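Local coordinates for protein BIFUNCTIONAL PROTEIN Proline utilization A (PutA) (Corynebacterium freiburgense, PDB 5UX5) that probably catalyses the two-step oxidation of proline to glutamate, using an FAD-dependent proline dehydrogenase and an NAD-dependent glutamate-semialdehyde dehydrogenase joined in one chain, at residues A[25-30]-A[356-361]; A[329-334]-A[442-447]; A[895-900]-A[1038-1043]; A[999-1004]-A[1053-1058]. All coordinates share one frame; numbering follows the deposited sequence.

Interaction 1: A[25-30]-A[356-361]; sequences IARANE and SVASAY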
loop_
_atom_site.group_PDB
_atom_site.type_symbol
_atom_site.label_atom_id
_atom_site.label_comp_id
_atom_site.label_asym_id
_atom_site.label_seq_id
_atom_site.Cartn_x
_atom_site.Cartn_y
_atom_site.Cartn_z
ATOM N N ILE A 25 -34.640 -19.493 -24.113
ATOM C CA ILE A 25 -34.951 -18.100 -24.438
ATOM C C ILE A 25 -36.448 -17.860 -24.337
ATOM O O ILE A 25 -36.896 -16.819 -23.846
ATOM C CB ILE A 25 -34.410 -17.713 -25.829
ATOM C CG1 ILE A 25 -32.888 -17.859 -25.876
ATOM C CG2 ILE A 25 -34.798 -16.274 -26.164
ATOM C CD1 ILE A 25 -32.290 -17.521 -27.211
ATOM N N ALA A 26 -37.248 -18.824 -24.788
ATOM C CA ALA A 26 -38.683 -18.703 -24.595
ATOM C C ALA A 26 -39.015 -18.618 -23.116
ATOM O O ALA A 26 -39.838 -17.793 -22.706
ATOM C CB ALA A 26 -39.399 -19.885 -25.245
ATOM N N ARG A 27 -38.310 -19.394 -22.292
ATOM C CA ARG A 27 -38.601 -19.412 -20.864
ATOM C C ARG A 27 -38.283 -18.067 -20.224
ATOM O O ARG A 27 -39.040 -17.571 -19.375
ATOM C CB ARG A 27 -37.810 -20.520 -20.183
ATOM C CG ARG A 27 -38.137 -20.640 -18.720
ATOM C CD ARG A 27 -39.484 -21.263 -18.528
ATOM N NE ARG A 27 -39.409 -22.666 -18.905
ATOM C CZ ARG A 27 -40.453 -23.469 -19.071
ATOM N NH1 ARG A 27 -41.689 -23.030 -18.897
ATOM N NH2 ARG A 27 -40.247 -24.725 -19.428
ATOM N N ALA A 28 -37.148 -17.483 -20.595
ATOM C CA ALA A 28 -36.782 -16.182 -20.063
ATOM C C ALA A 28 -37.791 -15.126 -20.488
ATOM O O ALA A 28 -38.196 -14.276 -19.686
ATOM C CB ALA A 28 -35.382 -15.813 -20.544
ATOM N N ASN A 29 -38.215 -15.169 -21.752
ATOM C CA ASN A 29 -39.188 -14.199 -22.228
ATOM C C ASN A 29 -40.506 -14.362 -21.502
ATOM O O ASN A 29 -41.194 -13.376 -21.215
ATOM C CB ASN A 29 -39.374 -14.346 -23.735
ATOM C CG ASN A 29 -38.603 -13.316 -24.496
ATOM O OD1 ASN A 29 -39.102 -12.218 -24.712
ATOM N ND2 ASN A 29 -37.362 -13.634 -24.875
ATOM N N GLU A 30 -40.869 -15.603 -21.186
ATOM C CA GLU A 30 -42.120 -15.857 -20.488
ATOM C C GLU A 30 -42.091 -15.271 -19.088
ATOM O O GLU A 30 -43.078 -14.687 -18.633
ATOM C CB GLU A 30 -42.390 -17.352 -20.445
ATOM C CG GLU A 30 -43.578 -17.731 -19.624
ATOM C CD GLU A 30 -43.665 -19.228 -19.436
ATOM O OE1 GLU A 30 -44.679 -19.704 -18.885
ATOM O OE2 GLU A 30 -42.713 -19.931 -19.843
ATOM N N SER A 356 -29.799 -16.616 -17.395
ATOM C CA SER A 356 -29.000 -17.478 -16.531
ATOM C C SER A 356 -29.880 -18.384 -15.689
ATOM O O SER A 356 -29.565 -19.563 -15.497
ATOM C CB SER A 356 -28.098 -16.647 -15.631
ATOM O OG SER A 356 -27.255 -15.852 -16.416
ATOM N N VAL A 357 -30.985 -17.853 -15.171
ATOM C CA VAL A 357 -31.838 -18.672 -14.319
ATOM C C VAL A 357 -32.601 -19.682 -15.157
ATOM O O VAL A 357 -32.684 -20.856 -14.796
ATOM C CB VAL A 357 -32.774 -17.785 -13.481
ATOM C CG1 VAL A 357 -33.706 -18.631 -12.645
ATOM C CG2 VAL A 357 -31.959 -16.894 -12.603
ATOM N N ALA A 358 -33.143 -19.252 -16.301
ATOM C CA ALA A 358 -33.860 -20.186 -17.171
ATOM C C ALA A 358 -32.971 -21.341 -17.614
ATOM O O ALA A 358 -33.464 -22.456 -17.816
ATOM C CB ALA A 358 -34.426 -19.454 -18.389
ATOM N N SER A 359 -31.667 -21.098 -17.763
ATOM C CA SER A 359 -30.743 -22.169 -18.124
ATOM C C SER A 359 -30.679 -23.218 -17.032
ATOM O O SER A 359 -30.822 -24.419 -17.289
ATOM C CB SER A 359 -29.346 -21.608 -18.361
ATOM O OG SER A 359 -29.269 -20.891 -19.561
ATOM N N ALA A 360 -30.432 -22.782 -15.803
ATOM C CA ALA A 360 -30.385 -23.731 -14.703
ATOM C C ALA A 360 -31.712 -24.474 -14.571
ATOM O O ALA A 360 -31.733 -25.690 -14.341
ATOM C CB ALA A 360 -30.017 -22.999 -13.415
ATOM N N TYR A 361 -32.830 -23.762 -14.746
ATOM C CA TYR A 361 -34.129 -24.404 -14.646
ATOM C C TYR A 361 -34.236 -25.533 -15.656
ATOM O O TYR A 361 -34.490 -26.688 -15.295
ATOM C CB TYR A 361 -35.252 -23.390 -14.872
ATOM C CG TYR A 361 -36.593 -24.082 -14.848
ATOM C CD1 TYR A 361 -37.015 -24.778 -13.713
ATOM C CD2 TYR A 361 -37.416 -24.101 -15.967
ATOM C CE1 TYR A 361 -38.234 -25.445 -13.690
ATOM C CE2 TYR A 361 -38.645 -24.768 -15.948
ATOM C CZ TYR A 361 -39.043 -25.440 -14.809
ATOM O OH TYR A 361 -40.254 -26.101 -14.787
#
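Arg27 lies across the flank of helix 354-367, its aliphatic stem on Ala358 and its guanidinium at Tyr361, a clear instance of a long cationic side chain serving two different neighbours. The stem comes first: Arg27 CG is 3.9 Å from Ala358 CB, and Arg27 CB lies almost as close to the same methyl. With CG anti to the backbone N (chi1 -176°) and bends at the next two torsions, the Arg27 chain folds over toward the tyrosine instead of running straight out. There the two flat groups stand nearly upright to each other, their planes 85° apart. Tyr361 presents its rim, CE2 sitting 3.4 Å above one face of the Arg27 guanidinium and 3.7 Å from Arg27 NE, so the cation meets the ring edge and not its pi face. Helix 354-367 belongs to the outer layer of the proline dehydrogenase (beta/alpha) barrel, between strands 345-350 and 373-378, and helix 16-31, from near the N-terminus, is laid against it. The local axes approach to 8.6 Å at 124°, a spacing that small residues permit: Ala28 CB is 4.3 Å from Ala358 CB where the backbones run nearest. The charge of Arg27 is met from both helices. Its NH2 forms a salt bridge with Glu362, one residue beyond Tyr361, while within its own helix Arg27 NH1 makes a weak one, 3.4 Å to Glu30 OE2. Ile24 and Trp31 continue the apolar seam around Ala358, and Tyr361 also rests on Ala392 and Val393 of helix 383-393.

Interaction 2: A[329-334]-A[442-447]; sequences NFLRMM and ARFRES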
loop_
_atom_site.group_PDB
_atom_site.type_symbol
_atom_site.label_atom_id
_atom_site.label_comp_id
_atom_site.label_asym_id
_atom_site.label_seq_id
_atom_site.Cartn_x
_atom_site.Cartn_y
_atom_site.Cartn_z
ATOM N N ASN A 329 -18.665 -18.427 -18.008
ATOM C CA ASN A 329 -18.247 -19.293 -16.916
ATOM C C ASN A 329 -19.410 -19.603 -15.982
ATOM O O ASN A 329 -19.460 -20.685 -15.389
ATOM C CB ASN A 329 -17.093 -18.637 -16.152
ATOM C CG ASN A 329 -16.383 -19.605 -15.217
ATOM O OD1 ASN A 329 -16.151 -20.757 -15.571
ATOM N ND2 ASN A 329 -16.017 -19.134 -14.034
ATOM N N PHE A 330 -20.334 -18.657 -15.811
ATOM C CA PHE A 330 -21.533 -18.935 -15.036
ATOM C C PHE A 330 -22.287 -20.111 -15.646
ATOM O O PHE A 330 -22.737 -21.012 -14.934
ATOM C CB PHE A 330 -22.397 -17.675 -14.979
ATOM C CG PHE A 330 -23.395 -17.643 -13.858
ATOM C CD1 PHE A 330 -23.023 -17.235 -12.592
ATOM C CD2 PHE A 330 -24.722 -18.007 -14.074
ATOM C CE1 PHE A 330 -23.968 -17.186 -11.564
ATOM C CE2 PHE A 330 -25.656 -17.960 -13.056
ATOM C CZ PHE A 330 -25.281 -17.542 -11.810
ATOM N N LEU A 331 -22.390 -20.146 -16.976
ATOM C CA LEU A 331 -23.035 -21.281 -17.626
ATOM C C LEU A 331 -22.179 -22.536 -17.540
ATOM O O LEU A 331 -22.718 -23.640 -17.422
ATOM C CB LEU A 331 -23.354 -20.948 -19.078
ATOM C CG LEU A 331 -24.346 -19.816 -19.347
ATOM C CD1 LEU A 331 -24.234 -19.403 -20.787
ATOM C CD2 LEU A 331 -25.734 -20.300 -19.140
ATOM N N ARG A 332 -20.849 -22.405 -17.619
ATOM C CA ARG A 332 -20.008 -23.601 -17.514
ATOM C C ARG A 332 -20.123 -24.241 -16.136
ATOM O O ARG A 332 -20.232 -25.468 -16.019
ATOM C CB ARG A 332 -18.547 -23.292 -17.825
ATOM C CG ARG A 332 -17.633 -24.514 -17.674
ATOM C CD ARG A 332 -16.184 -24.248 -18.109
ATOM N NE ARG A 332 -15.626 -23.094 -17.403
ATOM C CZ ARG A 332 -14.366 -22.659 -17.490
ATOM N NH1 ARG A 332 -13.490 -23.270 -18.262
ATOM N NH2 ARG A 332 -13.985 -21.591 -16.804
ATOM N N MET A 333 -20.103 -23.433 -15.079
ATOM C CA MET A 333 -20.164 -24.018 -13.748
ATOM C C MET A 333 -21.519 -24.652 -13.480
ATOM O O MET A 333 -21.603 -25.728 -12.879
ATOM C CB MET A 333 -19.820 -22.977 -12.690
ATOM C CG MET A 333 -18.415 -22.432 -12.847
ATOM S SD MET A 333 -17.743 -21.734 -11.326
ATOM C CE MET A 333 -18.927 -20.469 -10.999
ATOM N N MET A 334 -22.586 -24.001 -13.927
ATOM C CA MET A 334 -23.923 -24.574 -13.847
ATOM C C MET A 334 -23.980 -25.915 -14.574
ATOM O O MET A 334 -24.410 -26.935 -14.014
ATOM C CB MET A 334 -24.888 -23.572 -14.461
ATOM C CG MET A 334 -26.310 -23.878 -14.443
ATOM S SD MET A 334 -27.009 -22.490 -15.332
ATOM C CE MET A 334 -26.387 -22.857 -16.939
ATOM N N ALA A 442 -29.201 -12.236 -27.601
ATOM C CA ALA A 442 -28.009 -12.479 -28.400
ATOM C C ALA A 442 -26.751 -12.621 -27.539
ATOM O O ALA A 442 -25.911 -13.487 -27.813
ATOM C CB ALA A 442 -27.848 -11.362 -29.418
ATOM N N ARG A 443 -26.590 -11.788 -26.500
ATOM C CA ARG A 443 -25.434 -11.953 -25.613
ATOM C C ARG A 443 -25.466 -13.306 -24.907
ATOM O O ARG A 443 -24.405 -13.872 -24.596
ATOM C CB ARG A 443 -25.358 -10.807 -24.585
ATOM N N PHE A 444 -26.671 -13.846 -24.668
ATOM C CA PHE A 444 -26.802 -15.160 -24.040
ATOM C C PHE A 444 -26.371 -16.268 -24.991
ATOM O O PHE A 444 -25.622 -17.170 -24.599
ATOM C CB PHE A 444 -28.241 -15.395 -23.563
ATOM C CG PHE A 444 -28.583 -16.854 -23.365
ATOM C CD1 PHE A 444 -28.050 -17.571 -22.300
ATOM C CD2 PHE A 444 -29.427 -17.518 -24.258
ATOM C CE1 PHE A 444 -28.364 -18.932 -22.120
ATOM C CE2 PHE A 444 -29.747 -18.880 -24.095
ATOM C CZ PHE A 444 -29.220 -19.586 -23.029
ATOM N N ARG A 445 -26.855 -16.227 -26.238
ATOM C CA ARG A 445 -26.410 -17.182 -27.251
ATOM C C ARG A 445 -24.890 -17.271 -27.296
ATOM O O ARG A 445 -24.315 -18.366 -27.356
ATOM C CB ARG A 445 -26.945 -16.781 -28.626
ATOM C CG ARG A 445 -28.450 -16.951 -28.824
ATOM C CD ARG A 445 -28.846 -16.597 -30.263
ATOM N NE ARG A 445 -30.166 -15.992 -30.331
ATOM C CZ ARG A 445 -31.287 -16.686 -30.448
ATOM N NH1 ARG A 445 -31.241 -18.012 -30.503
ATOM N NH2 ARG A 445 -32.450 -16.052 -30.505
ATOM N N GLU A 446 -24.220 -16.120 -27.261
ATOM C CA GLU A 446 -22.766 -16.116 -27.345
ATOM C C GLU A 446 -22.140 -16.755 -26.111
ATOM O O GLU A 446 -21.113 -17.437 -26.216
ATOM C CB GLU A 446 -22.254 -14.686 -27.541
ATOM C CG GLU A 446 -20.767 -14.598 -27.915
ATOM C CD GLU A 446 -20.446 -15.271 -29.250
ATOM O OE1 GLU A 446 -21.290 -15.191 -30.171
ATOM O OE2 GLU A 446 -19.359 -15.888 -29.378
ATOM N N SER A 447 -22.717 -16.526 -24.928
ATOM C CA SER A 447 -22.129 -17.120 -23.734
ATOM C C SER A 447 -22.305 -18.633 -23.721
ATOM O O SER A 447 -21.481 -19.346 -23.139
ATOM C CB SER A 447 -22.729 -16.490 -22.485
ATOM O OG SER A 447 -24.119 -16.710 -22.438
#
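Leu331 and Ser447 form the closer part of this helix-helix contact: the leucine buries more surface here than any other residue of the pair of segments, and Leu331 CD1 rests 3.7 Å from Ser447 CB. One methyl branch of the leucine thus lies against the serine, at the place where the two backbones come nearest. The hydroxyl is not left to the hydrocarbon: Ser447 OG turns back on its own helix and donates to Phe444 O at 2.7 Å, 19° out of the carbonyl plane. Its first torsion, 61°, sets OG between the backbone N and the carbonyl carbon, within range of that acceptor. The other leucine branch packs less closely, Leu331 CD2 lying 4.2 Å from Phe444 CE1 at the edge of the ring. Ser359 of helix 354-367 touches both Leu331 and Phe444, closing this buried junction from a third helix. By contrast, Arg445 and Glu446 leave their helix on the side away from helix 323-337, toward solvent, where Arg445 pairs with Glu22. On the far flank of helix 323-337, Arg332 grips Asn329 side-on, NE and NH2 both donating to OD1, NE in the carbonyl plane and NH2 above it. Helix packing of this kind is expected round a (beta/alpha) barrel: helix 323-337 precedes barrel strand 345-350, helix 438-450 follows the last barrel strand, 396-403, and the side chain of Ser447 is about 9 Å from the bound FAD.

Interaction 3: A[895-900]-A[1038-1043]; sequences VGVGAK and VVIDGP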
loop_
_atom_site.group_PDB
_atom_site.type_symbol
_atom_site.label_atom_id
_atom_site.label_comp_id
_atom_site.label_asym_id
_atom_site.label_seq_id
_atom_site.Cartn_x
_atom_site.Cartn_y
_atom_site.Cartn_z
ATOM N N VAL A 895 18.905 16.738 5.128
ATOM C CA VAL A 895 20.122 17.537 5.060
ATOM C C VAL A 895 20.620 17.501 3.628
ATOM O O VAL A 895 20.739 16.417 3.045
ATOM C CB VAL A 895 21.229 17.028 6.005
ATOM C CG1 VAL A 895 22.509 17.828 5.769
ATOM C CG2 VAL A 895 20.810 17.130 7.453
ATOM N N GLY A 896 20.896 18.679 3.063
ATOM C CA GLY A 896 21.461 18.812 1.738
ATOM C C GLY A 896 20.559 19.596 0.807
ATOM O O GLY A 896 19.552 20.193 1.206
ATOM N N VAL A 897 20.970 19.638 -0.463
ATOM C CA VAL A 897 20.126 20.240 -1.492
ATOM C C VAL A 897 18.793 19.508 -1.611
ATOM O O VAL A 897 17.774 20.111 -1.965
ATOM C CB VAL A 897 20.862 20.282 -2.838
ATOM C CG1 VAL A 897 19.994 21.005 -3.834
ATOM C CG2 VAL A 897 22.215 20.983 -2.668
ATOM N N GLY A 898 18.779 18.206 -1.369
ATOM C CA GLY A 898 17.517 17.551 -1.100
ATOM C C GLY A 898 16.679 16.998 -2.239
ATOM O O GLY A 898 15.458 17.067 -2.161
ATOM N N ALA A 899 17.264 16.450 -3.294
ATOM C CA ALA A 899 16.405 15.757 -4.258
ATOM C C ALA A 899 15.862 14.506 -3.611
ATOM O O ALA A 899 16.485 13.941 -2.711
ATOM C CB ALA A 899 17.141 15.365 -5.538
ATOM N N LYS A 900 14.692 14.084 -4.071
ATOM C CA LYS A 900 14.045 12.894 -3.525
ATOM C C LYS A 900 14.649 11.625 -4.089
ATOM O O LYS A 900 14.809 11.490 -5.299
ATOM C CB LYS A 900 12.545 12.899 -3.799
ATOM C CG LYS A 900 11.842 13.907 -2.977
ATOM C CD LYS A 900 10.370 13.955 -3.211
ATOM C CE LYS A 900 9.767 14.661 -2.022
ATOM N NZ LYS A 900 8.331 14.488 -2.040
ATOM N N VAL A 1038 22.727 23.975 4.368
ATOM C CA VAL A 1038 23.572 23.533 3.267
ATOM C C VAL A 1038 24.143 24.743 2.536
ATOM O O VAL A 1038 23.409 25.643 2.113
ATOM C CB VAL A 1038 22.803 22.594 2.304
ATOM C CG1 VAL A 1038 21.571 23.263 1.745
ATOM C CG2 VAL A 1038 23.708 22.122 1.186
ATOM N N VAL A 1039 25.458 24.772 2.420
ATOM C CA VAL A 1039 26.160 25.828 1.721
ATOM C C VAL A 1039 26.326 25.343 0.286
ATOM O O VAL A 1039 27.062 24.389 0.042
ATOM C CB VAL A 1039 27.515 26.117 2.387
ATOM C CG1 VAL A 1039 28.327 27.108 1.585
ATOM C CG2 VAL A 1039 27.323 26.607 3.808
ATOM N N ILE A 1040 25.621 25.975 -0.653
ATOM C CA ILE A 1040 25.688 25.637 -2.074
ATOM C C ILE A 1040 26.842 26.441 -2.675
ATOM O O ILE A 1040 26.726 27.650 -2.919
ATOM C CB ILE A 1040 24.355 25.934 -2.763
ATOM C CG1 ILE A 1040 23.227 25.193 -2.016
ATOM C CG2 ILE A 1040 24.419 25.610 -4.231
ATOM C CD1 ILE A 1040 21.811 25.739 -2.265
ATOM N N ASP A 1041 27.982 25.784 -2.887
ATOM C CA ASP A 1041 29.208 26.529 -3.137
ATOM C C ASP A 1041 29.813 26.257 -4.513
ATOM O O ASP A 1041 30.978 26.618 -4.750
ATOM C CB ASP A 1041 30.247 26.268 -2.033
ATOM C CG ASP A 1041 30.652 24.799 -1.909
ATOM O OD1 ASP A 1041 30.395 23.974 -2.829
ATOM O OD2 ASP A 1041 31.302 24.488 -0.890
ATOM N N GLY A 1042 29.076 25.629 -5.415
ATOM C CA GLY A 1042 29.527 25.505 -6.782
ATOM C C GLY A 1042 29.337 26.794 -7.548
ATOM O O GLY A 1042 28.678 27.750 -7.088
ATOM N N PRO A 1043 29.881 26.827 -8.770
ATOM C CA PRO A 1043 29.693 28.008 -9.632
ATOM C C PRO A 1043 28.223 28.243 -9.932
ATOM O O PRO A 1043 27.421 27.312 -10.015
ATOM C CB PRO A 1043 30.464 27.665 -10.913
ATOM C CG PRO A 1043 30.832 26.205 -10.812
ATOM C CD PRO A 1043 30.298 25.639 -9.521
#
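Val1038 sets its branched end against the backbone of Gly896 and Val897, so that an isopropyl group on one side meets mainly peptide atoms on the other. Its two methyls divide the work. CG1 occupies the slot between the backbone N and the carbonyl carbon (chi1 58°) and reaches Gly896 O at 3.7 Å, while CG2, anti to the backbone N, lies 4.0 Å from both Gly896 CA and Val897 N. No hydrogen bond spans the contact. Gly896 adopts a positive phi of 120°, a conformation to which glycine is well suited, and turns the chain out of strand 894-895. Val897 then comes in alongside. Its CG1 is anti to the backbone N, which places CG2 on the side facing the strand, 4.3 Å from Val1038 CG2 and 4.4 Å from Ile1040 CG1. Ile1040 lends the flank of its chain here, CG1 lying beside its own backbone N. Beyond the strand, Arg1017 holds the turn, NH1 bonding to the carbonyls of Ile1040 and Gly1042 and NH2 to that of Pro1043. The valine-isoleucine patch therefore joins a loop of the aldehyde dehydrogenase part to strand 1038-1040, which runs parallel to strand 1015-1018 with helix 1026-1035 between them in the chain, an arrangement consistent with the Rossmann-like C-terminal domain of larger PutA proteins.

Interaction 4: A[999-1004]-A[1053-1058]; sequences TELRKL and LHFLKE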
loop_
_atom_site.group_PDB
_atom_site.type_symbol
_atom_site.label_atom_id
_atom_site.label_comp_id
_atom_site.label_asym_id
_atom_site.label_seq_id
_atom_site.Cartn_x
_atom_site.Cartn_y
_atom_site.Cartn_z
ATOM N N THR A 999 11.084 33.397 -4.300
ATOM C CA THR A 999 11.980 33.287 -3.162
ATOM C C THR A 999 12.497 34.662 -2.751
ATOM O O THR A 999 12.602 35.584 -3.563
ATOM C CB THR A 999 13.164 32.392 -3.520
ATOM O OG1 THR A 999 12.690 31.106 -3.912
ATOM C CG2 THR A 999 14.102 32.239 -2.370
ATOM N N GLU A 1000 12.764 34.804 -1.460
ATOM C CA GLU A 1000 13.384 35.985 -0.887
ATOM C C GLU A 1000 14.870 35.713 -0.780
ATOM O O GLU A 1000 15.266 34.639 -0.324
ATOM C CB GLU A 1000 12.789 36.293 0.481
ATOM C CG GLU A 1000 13.352 37.508 1.171
ATOM C CD GLU A 1000 13.020 37.576 2.665
ATOM O OE1 GLU A 1000 13.181 38.671 3.240
ATOM O OE2 GLU A 1000 12.607 36.556 3.267
ATOM N N LEU A 1001 15.685 36.637 -1.288
ATOM C CA LEU A 1001 17.132 36.589 -1.119
ATOM C C LEU A 1001 17.513 37.394 0.122
ATOM O O LEU A 1001 17.009 38.503 0.320
ATOM C CB LEU A 1001 17.828 37.147 -2.348
ATOM C CG LEU A 1001 17.444 36.411 -3.607
ATOM C CD1 LEU A 1001 18.074 37.042 -4.818
ATOM C CD2 LEU A 1001 17.927 35.029 -3.468
ATOM N N ARG A 1002 18.355 36.817 0.979
ATOM C CA ARG A 1002 18.904 37.508 2.145
ATOM C C ARG A 1002 20.420 37.429 2.089
ATOM O O ARG A 1002 20.975 36.323 2.043
ATOM C CB ARG A 1002 18.405 36.916 3.467
ATOM C CG ARG A 1002 16.996 37.236 3.805
ATOM C CD ARG A 1002 16.658 36.711 5.186
ATOM N NE ARG A 1002 15.217 36.557 5.371
ATOM C CZ ARG A 1002 14.668 35.741 6.263
ATOM N NH1 ARG A 1002 15.451 35.014 7.047
ATOM N NH2 ARG A 1002 13.345 35.642 6.370
ATOM N N LYS A 1003 21.079 38.596 2.054
ATOM C CA LYS A 1003 22.535 38.650 2.113
ATOM C C LYS A 1003 22.996 38.284 3.515
ATOM O O LYS A 1003 22.322 38.585 4.499
ATOM C CB LYS A 1003 23.055 40.034 1.715
ATOM C CG LYS A 1003 23.615 40.075 0.278
ATOM C CD LYS A 1003 23.905 41.495 -0.185
ATOM C CE LYS A 1003 24.268 41.550 -1.668
ATOM N NZ LYS A 1003 25.567 40.875 -1.979
ATOM N N LEU A 1004 24.101 37.549 3.595
ATOM C CA LEU A 1004 24.550 36.943 4.839
ATOM C C LEU A 1004 26.033 37.213 5.016
ATOM O O LEU A 1004 26.816 37.014 4.083
ATOM C CB LEU A 1004 24.296 35.440 4.838
ATOM C CG LEU A 1004 24.626 34.644 6.101
ATOM C CD1 LEU A 1004 23.512 34.715 7.146
ATOM C CD2 LEU A 1004 24.900 33.231 5.696
ATOM N N LEU A 1053 17.111 24.452 -9.184
ATOM C CA LEU A 1053 16.818 23.475 -8.133
ATOM C C LEU A 1053 17.095 24.079 -6.762
ATOM O O LEU A 1053 16.414 23.755 -5.785
ATOM C CB LEU A 1053 17.603 22.170 -8.351
ATOM C CG LEU A 1053 17.188 21.303 -9.561
ATOM C CD1 LEU A 1053 18.101 20.131 -9.833
ATOM C CD2 LEU A 1053 15.795 20.789 -9.463
ATOM N N HIS A 1054 18.051 25.005 -6.688
ATOM C CA HIS A 1054 18.374 25.694 -5.448
ATOM C C HIS A 1054 17.241 26.581 -4.961
ATOM O O HIS A 1054 17.250 26.987 -3.789
ATOM C CB HIS A 1054 19.641 26.530 -5.637
ATOM C CG HIS A 1054 20.817 25.733 -6.090
ATOM N ND1 HIS A 1054 21.669 26.156 -7.087
ATOM C CD2 HIS A 1054 21.297 24.538 -5.670
ATOM C CE1 HIS A 1054 22.612 25.252 -7.275
ATOM N NE2 HIS A 1054 22.411 24.259 -6.425
ATOM N N PHE A 1055 16.251 26.857 -5.812
ATOM C CA PHE A 1055 15.148 27.733 -5.451
ATOM C C PHE A 1055 13.840 26.993 -5.235
ATOM O O PHE A 1055 12.801 27.639 -5.047
ATOM C CB PHE A 1055 14.989 28.808 -6.526
ATOM C CG PHE A 1055 16.154 29.753 -6.592
ATOM C CD1 PHE A 1055 17.352 29.359 -7.178
ATOM C CD2 PHE A 1055 16.062 31.024 -6.062
ATOM C CE1 PHE A 1055 18.438 30.221 -7.225
ATOM C CE2 PHE A 1055 17.144 31.896 -6.127
ATOM C CZ PHE A 1055 18.329 31.492 -6.703
ATOM N N LEU A 1056 13.867 25.654 -5.237
ATOM C CA LEU A 1056 12.665 24.818 -5.260
ATOM C C LEU A 1056 12.778 23.636 -4.297
ATOM O O LEU A 1056 13.848 23.052 -4.088
ATOM C CB LEU A 1056 12.390 24.286 -6.677
ATOM C CG LEU A 1056 12.161 25.338 -7.768
ATOM C CD1 LEU A 1056 12.307 24.690 -9.125
ATOM C CD2 LEU A 1056 10.799 25.998 -7.632
ATOM N N LYS A 1057 11.645 23.262 -3.744
ATOM C CA LYS A 1057 11.531 22.080 -2.903
ATOM C C LYS A 1057 10.686 21.042 -3.637
ATOM O O LYS A 1057 9.518 21.296 -3.956
ATOM C CB LYS A 1057 10.882 22.449 -1.567
ATOM C CG LYS A 1057 11.630 23.435 -0.696
ATOM C CD LYS A 1057 10.835 23.674 0.582
ATOM C CE LYS A 1057 9.474 24.243 0.234
ATOM N NZ LYS A 1057 8.763 24.922 1.359
ATOM N N GLU A 1058 11.254 19.868 -3.870
ATOM C CA GLU A 1058 10.503 18.831 -4.561
ATOM C C GLU A 1058 9.393 18.309 -3.654
ATOM O O GLU A 1058 9.532 18.305 -2.422
ATOM C CB GLU A 1058 11.437 17.687 -4.966
ATOM C CG GLU A 1058 12.562 18.127 -5.881
ATOM C CD GLU A 1058 13.535 17.015 -6.232
ATOM O OE1 GLU A 1058 14.530 17.300 -6.957
ATOM O OE2 GLU A 1058 13.326 15.874 -5.764
#
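In the C-terminal domain, Thr999 and Phe1055 meet where strand 1000-1003 begins and a 3-10 turn leads into strand 1056-1064. The threonine comes to the edge of the ring: Thr999 OG1 lies near the ring plane, 4.0 Å from Phe1055 CD2, with Thr999 CB at 4.1 Å from the same atom. The two side chains cross at about a right angle. Although Thr999 OG1 is also 3.6 Å from Phe1055 O, its hydrogen bonds are made with Leu974 O and with the hydroxyl of Thr997, which anchor it in the strand start. Strand 1000-1003 runs parallel to the long, broken strand 965-980, which also pairs antiparallel with strand 1056-1064; Leu977 of that long strand touches the phenylalanine. Leu1001, two residues along, completes the grip with Leu1001 CD2 at 4.2 Å from Phe1055 CE2, again with the side chains nearly perpendicular. Phe1055 CG stands beside its own backbone N (chi1 -66°), an orientation that brings the CD2-CE2 side of the ring to Thr999 and Leu1001. Leu990, Ala993 and Thr997 of helix 984-997 also touch the ring.

Overall arrangement
The four contacts fall into two pairs on opposite sides of the chain's centre. Interactions 1 and 2 have centres about 12 Å apart in the proline dehydrogenase barrel, touching through Ser359 and Phe444; their segments alternate along the chain, and the four helices 16-31, 323-337, 354-367 and 438-450 pack together near FAD. Interactions 3 and 4, about 11 Å apart at their centres, likewise interleave; Lys900 N probably bonds to Glu1058, and Ile1040 meets His1054, tying the aldehyde dehydrogenase loop to the C-terminal domain. The pairs come in series, interactions 1 and 3 lying about 73 Å apart between centres, as suits a bifunctional enzyme with separate catalytic units.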